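Local coordinates for ABC transporter substrate-binding protein (Vibrio cholerae, PDB 3LKV) that probably serves as the substrate-binding component of an ABC transporter, holding a phenylalanine molecule in this crystal form, at residues Ala58-Asp71 against Pro79-Ile91. Sequence-based numbering, arbitrary orientation.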
# COMPACT_ATOMS: atom_id res chain seq x y z
N ALA A 58 -18.37 -11.24 4.22
CA ALA A 58 -18.84 -9.87 4.37
C ALA A 58 -19.42 -9.62 5.80
O ALA A 58 -19.14 -8.60 6.42
CB ALA A 58 -19.86 -9.57 3.31
N VAL A 59 -20.17 -10.58 6.32
CA VAL A 59 -20.76 -10.44 7.63
C VAL A 59 -19.66 -10.51 8.70
O VAL A 59 -19.61 -9.67 9.61
CB VAL A 59 -21.82 -11.54 7.85
CG1 VAL A 59 -22.27 -11.64 9.38
CG2 VAL A 59 -23.00 -11.27 6.89
N GLN A 60 -18.72 -11.43 8.54
CA GLN A 60 -17.64 -11.52 9.52
C GLN A 60 -16.74 -10.30 9.56
O GLN A 60 -16.26 -9.90 10.60
CB GLN A 60 -16.87 -12.83 9.30
CG GLN A 60 -17.77 -13.95 9.85
CD GLN A 60 -17.26 -15.36 9.64
OE1 GLN A 60 -16.63 -15.65 8.62
NE2 GLN A 60 -17.58 -16.26 10.61
N ILE A 61 -16.50 -9.71 8.39
CA ILE A 61 -15.72 -8.50 8.30
C ILE A 61 -16.44 -7.38 9.05
O ILE A 61 -15.83 -6.69 9.88
CB ILE A 61 -15.48 -8.12 6.86
CG1 ILE A 61 -14.43 -9.04 6.25
CG2 ILE A 61 -15.03 -6.67 6.73
CD1 ILE A 61 -14.38 -8.93 4.73
N ALA A 62 -17.74 -7.23 8.78
CA ALA A 62 -18.54 -6.19 9.45
C ALA A 62 -18.46 -6.34 10.96
O ALA A 62 -18.21 -5.35 11.68
CB ALA A 62 -20.02 -6.19 8.93
N ARG A 63 -18.59 -7.55 11.46
CA ARG A 63 -18.56 -7.77 12.91
C ARG A 63 -17.16 -7.48 13.50
O ARG A 63 -17.06 -6.92 14.57
CB ARG A 63 -18.97 -9.21 13.29
CG ARG A 63 -20.41 -9.54 12.81
CD ARG A 63 -20.73 -11.02 13.00
NE ARG A 63 -22.12 -11.25 12.71
CZ ARG A 63 -22.69 -12.42 12.51
NH1 ARG A 63 -21.98 -13.53 12.57
NH2 ARG A 63 -23.99 -12.49 12.24
N GLN A 64 -16.11 -7.88 12.80
CA GLN A 64 -14.75 -7.67 13.30
C GLN A 64 -14.47 -6.19 13.32
O GLN A 64 -13.96 -5.67 14.30
CB GLN A 64 -13.74 -8.31 12.35
CG GLN A 64 -12.31 -8.33 12.90
CD GLN A 64 -11.55 -9.54 12.31
OE1 GLN A 64 -11.60 -9.83 11.09
NE2 GLN A 64 -10.90 -10.29 13.19
N PHE A 65 -14.81 -5.51 12.21
CA PHE A 65 -14.54 -4.08 12.12
C PHE A 65 -15.32 -3.30 13.17
O PHE A 65 -14.78 -2.40 13.82
CB PHE A 65 -14.90 -3.50 10.74
CG PHE A 65 -13.84 -3.66 9.68
CD1 PHE A 65 -12.52 -3.93 9.98
CD2 PHE A 65 -14.17 -3.47 8.36
CE1 PHE A 65 -11.56 -4.08 8.95
CE2 PHE A 65 -13.21 -3.56 7.37
CZ PHE A 65 -11.92 -3.88 7.67
N VAL A 66 -16.60 -3.64 13.34
CA VAL A 66 -17.37 -2.93 14.37
C VAL A 66 -16.75 -3.09 15.77
O VAL A 66 -16.78 -2.19 16.53
CB VAL A 66 -18.86 -3.31 14.37
CG1 VAL A 66 -19.52 -2.81 15.70
CG2 VAL A 66 -19.53 -2.72 13.11
N GLY A 67 -16.17 -4.23 16.06
CA GLY A 67 -15.56 -4.44 17.35
C GLY A 67 -14.23 -3.71 17.57
O GLY A 67 -13.76 -3.72 18.65
N GLU A 68 -13.62 -3.15 16.52
CA GLU A 68 -12.39 -2.37 16.61
C GLU A 68 -12.68 -0.84 16.69
O GLU A 68 -11.76 -0.03 16.55
CB GLU A 68 -11.53 -2.67 15.37
CG GLU A 68 -10.99 -4.09 15.31
CD GLU A 68 -10.36 -4.47 13.95
OE1 GLU A 68 -10.32 -3.64 12.97
OE2 GLU A 68 -9.90 -5.62 13.86
N ASN A 69 -13.93 -0.45 16.89
CA ASN A 69 -14.27 0.96 17.03
C ASN A 69 -13.56 1.95 16.06
O ASN A 69 -12.79 2.80 16.45
CB ASN A 69 -14.06 1.34 18.48
CG ASN A 69 -14.71 0.30 19.42
OD1 ASN A 69 -15.90 -0.01 19.31
ND2 ASN A 69 -13.89 -0.31 20.28
N PRO A 70 -13.80 1.80 14.77
CA PRO A 70 -13.23 2.78 13.85
C PRO A 70 -14.08 4.05 13.90
O PRO A 70 -15.21 3.99 14.34
CB PRO A 70 -13.38 2.10 12.49
CG PRO A 70 -14.67 1.28 12.65
CD PRO A 70 -14.64 0.81 14.10
N ASP A 71 -13.54 5.16 13.42
CA ASP A 71 -14.29 6.42 13.35
C ASP A 71 -15.30 6.35 12.22
O ASP A 71 -16.42 6.91 12.31
CB ASP A 71 -13.32 7.59 13.15
CG ASP A 71 -12.30 7.73 14.30
OD1 ASP A 71 -12.74 8.06 15.42
OD2 ASP A 71 -11.06 7.51 14.15
N PRO A 79 -23.18 -5.65 -1.20
CA PRO A 79 -23.29 -6.72 -0.18
C PRO A 79 -22.46 -6.40 1.07
O PRO A 79 -22.92 -6.63 2.18
CB PRO A 79 -22.81 -7.98 -0.90
CG PRO A 79 -22.78 -7.65 -2.33
CD PRO A 79 -22.64 -6.14 -2.46
N THR A 80 -21.31 -5.76 0.92
CA THR A 80 -20.49 -5.44 2.08
C THR A 80 -21.11 -4.25 2.80
O THR A 80 -21.15 -4.25 4.01
CB THR A 80 -19.04 -5.17 1.67
OG1 THR A 80 -19.02 -4.80 0.28
CG2 THR A 80 -18.20 -6.47 1.80
N ALA A 81 -21.70 -3.30 2.06
CA ALA A 81 -22.41 -2.20 2.72
C ALA A 81 -23.56 -2.73 3.54
O ALA A 81 -23.74 -2.31 4.67
CB ALA A 81 -22.90 -1.14 1.74
N GLN A 82 -24.30 -3.67 2.99
CA GLN A 82 -25.42 -4.24 3.67
C GLN A 82 -25.00 -4.91 4.95
O GLN A 82 -25.70 -4.76 5.98
CB GLN A 82 -26.15 -5.25 2.78
CG GLN A 82 -26.99 -4.59 1.66
CD GLN A 82 -27.69 -5.65 0.82
OE1 GLN A 82 -27.06 -6.58 0.38
NE2 GLN A 82 -28.97 -5.48 0.55
N ALA A 83 -23.88 -5.63 4.93
CA ALA A 83 -23.42 -6.27 6.17
C ALA A 83 -23.02 -5.25 7.22
O ALA A 83 -23.18 -5.47 8.44
CB ALA A 83 -22.24 -7.21 5.88
N LEU A 84 -22.49 -4.10 6.78
CA LEU A 84 -22.12 -3.06 7.75
C LEU A 84 -23.36 -2.48 8.44
O LEU A 84 -23.38 -2.27 9.67
CB LEU A 84 -21.32 -1.98 7.07
CG LEU A 84 -19.88 -2.28 6.57
CD1 LEU A 84 -19.36 -1.09 5.89
CD2 LEU A 84 -18.95 -2.74 7.67
N VAL A 85 -24.40 -2.20 7.65
CA VAL A 85 -25.65 -1.63 8.17
C VAL A 85 -26.30 -2.55 9.19
O VAL A 85 -26.90 -2.09 10.20
CB VAL A 85 -26.61 -1.25 7.03
CG1 VAL A 85 -28.07 -0.96 7.60
CG2 VAL A 85 -26.03 -0.07 6.29
N SER A 86 -26.14 -3.85 8.98
CA SER A 86 -26.62 -4.82 9.96
C SER A 86 -25.78 -4.83 11.27
O SER A 86 -26.30 -4.97 12.39
CB SER A 86 -26.71 -6.18 9.26
OG SER A 86 -26.87 -7.14 10.27
N ALA A 87 -24.47 -4.59 11.14
CA ALA A 87 -23.52 -4.73 12.27
C ALA A 87 -23.41 -3.50 13.14
O ALA A 87 -22.94 -3.56 14.32
CB ALA A 87 -22.13 -5.11 11.72
N THR A 88 -23.82 -2.36 12.60
CA THR A 88 -23.86 -1.16 13.41
C THR A 88 -24.94 -0.17 13.00
O THR A 88 -25.11 0.11 11.84
CB THR A 88 -22.51 -0.41 13.45
OG1 THR A 88 -22.60 0.66 14.42
CG2 THR A 88 -22.17 0.20 12.07
N LYS A 89 -25.60 0.40 14.00
CA LYS A 89 -26.59 1.47 13.80
C LYS A 89 -26.09 2.87 14.19
O LYS A 89 -26.88 3.82 14.13
CB LYS A 89 -27.85 1.19 14.67
CG LYS A 89 -28.46 -0.20 14.54
CD LYS A 89 -28.90 -0.52 13.11
CE LYS A 89 -29.08 -2.07 12.95
NZ LYS A 89 -29.41 -2.41 11.55
N THR A 90 -24.85 2.99 14.62
CA THR A 90 -24.34 4.21 15.25
C THR A 90 -22.98 4.65 14.71
O THR A 90 -22.66 5.84 14.67
CB THR A 90 -24.12 3.96 16.72
OG1 THR A 90 -23.37 2.75 16.85
CG2 THR A 90 -25.46 3.76 17.46
N ILE A 91 -22.11 3.70 14.39
CA ILE A 91 -20.84 4.08 13.74
C ILE A 91 -21.18 4.56 12.34
O ILE A 91 -21.88 3.91 11.60
CB ILE A 91 -19.82 2.92 13.69
CG1 ILE A 91 -19.60 2.35 15.12
CG2 ILE A 91 -18.53 3.40 13.10
CD1 ILE A 91 -18.57 1.22 15.14
O HOH W 1 -18.97 -5.97 5.33
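Ala62 meets Ala83 and Ala87 where helices 58-66 and 79-87 come together, a worked example of how small side chains let two helices pack closely. Their axes approach to 8.3 Å and cross at -45°. The methyl of Ala62 lies over the backbone of Ala83, its CB 3.3 Å from Ala83 O, while Ala83 in turn sets its CB 3.4 Å from Ala58 O. Ala62 CB also stands 3.7 Å from Ala87 CB, and the CD2 branch of Leu84 comes against the same methyl, Ala62 CB. Toward the N-terminal ends, Ala58 CB touches Thr80 CG2.

Toward the C-terminal side of the contact larger apolar groups take over. Val66 holds CG2 anti to the carbonyl carbon and beside the backbone N (CG1 at chi1 165°), which puts CG2 against Ala87 CB and Thr88 CB, 3.8 Å from each. Ile91 fills the far end: its CD1 lies 4.1 Å from Pro70 CD, the two side chains crossing at about a right angle, and its CG2 rests against Pro70 O.

The polar bridge between the segments is a water that donates to both Ala58 O and Thr80 O. Inside 79-91, Thr88 OG1 accepts from Ile91 N at 3.1 Å, an ST motif that holds the turn carrying Ile91.

Both helices belong to the lobe built on the parallel sheet, as the connections of successive beta-alpha-beta units that share strand 72-76. Phe65 and Pro70 pack on strand 9-15, Leu84 and Thr88 on Ile93 of strand 93-98, and Val66, Thr88 and Ile91 converge on Leu73 between them.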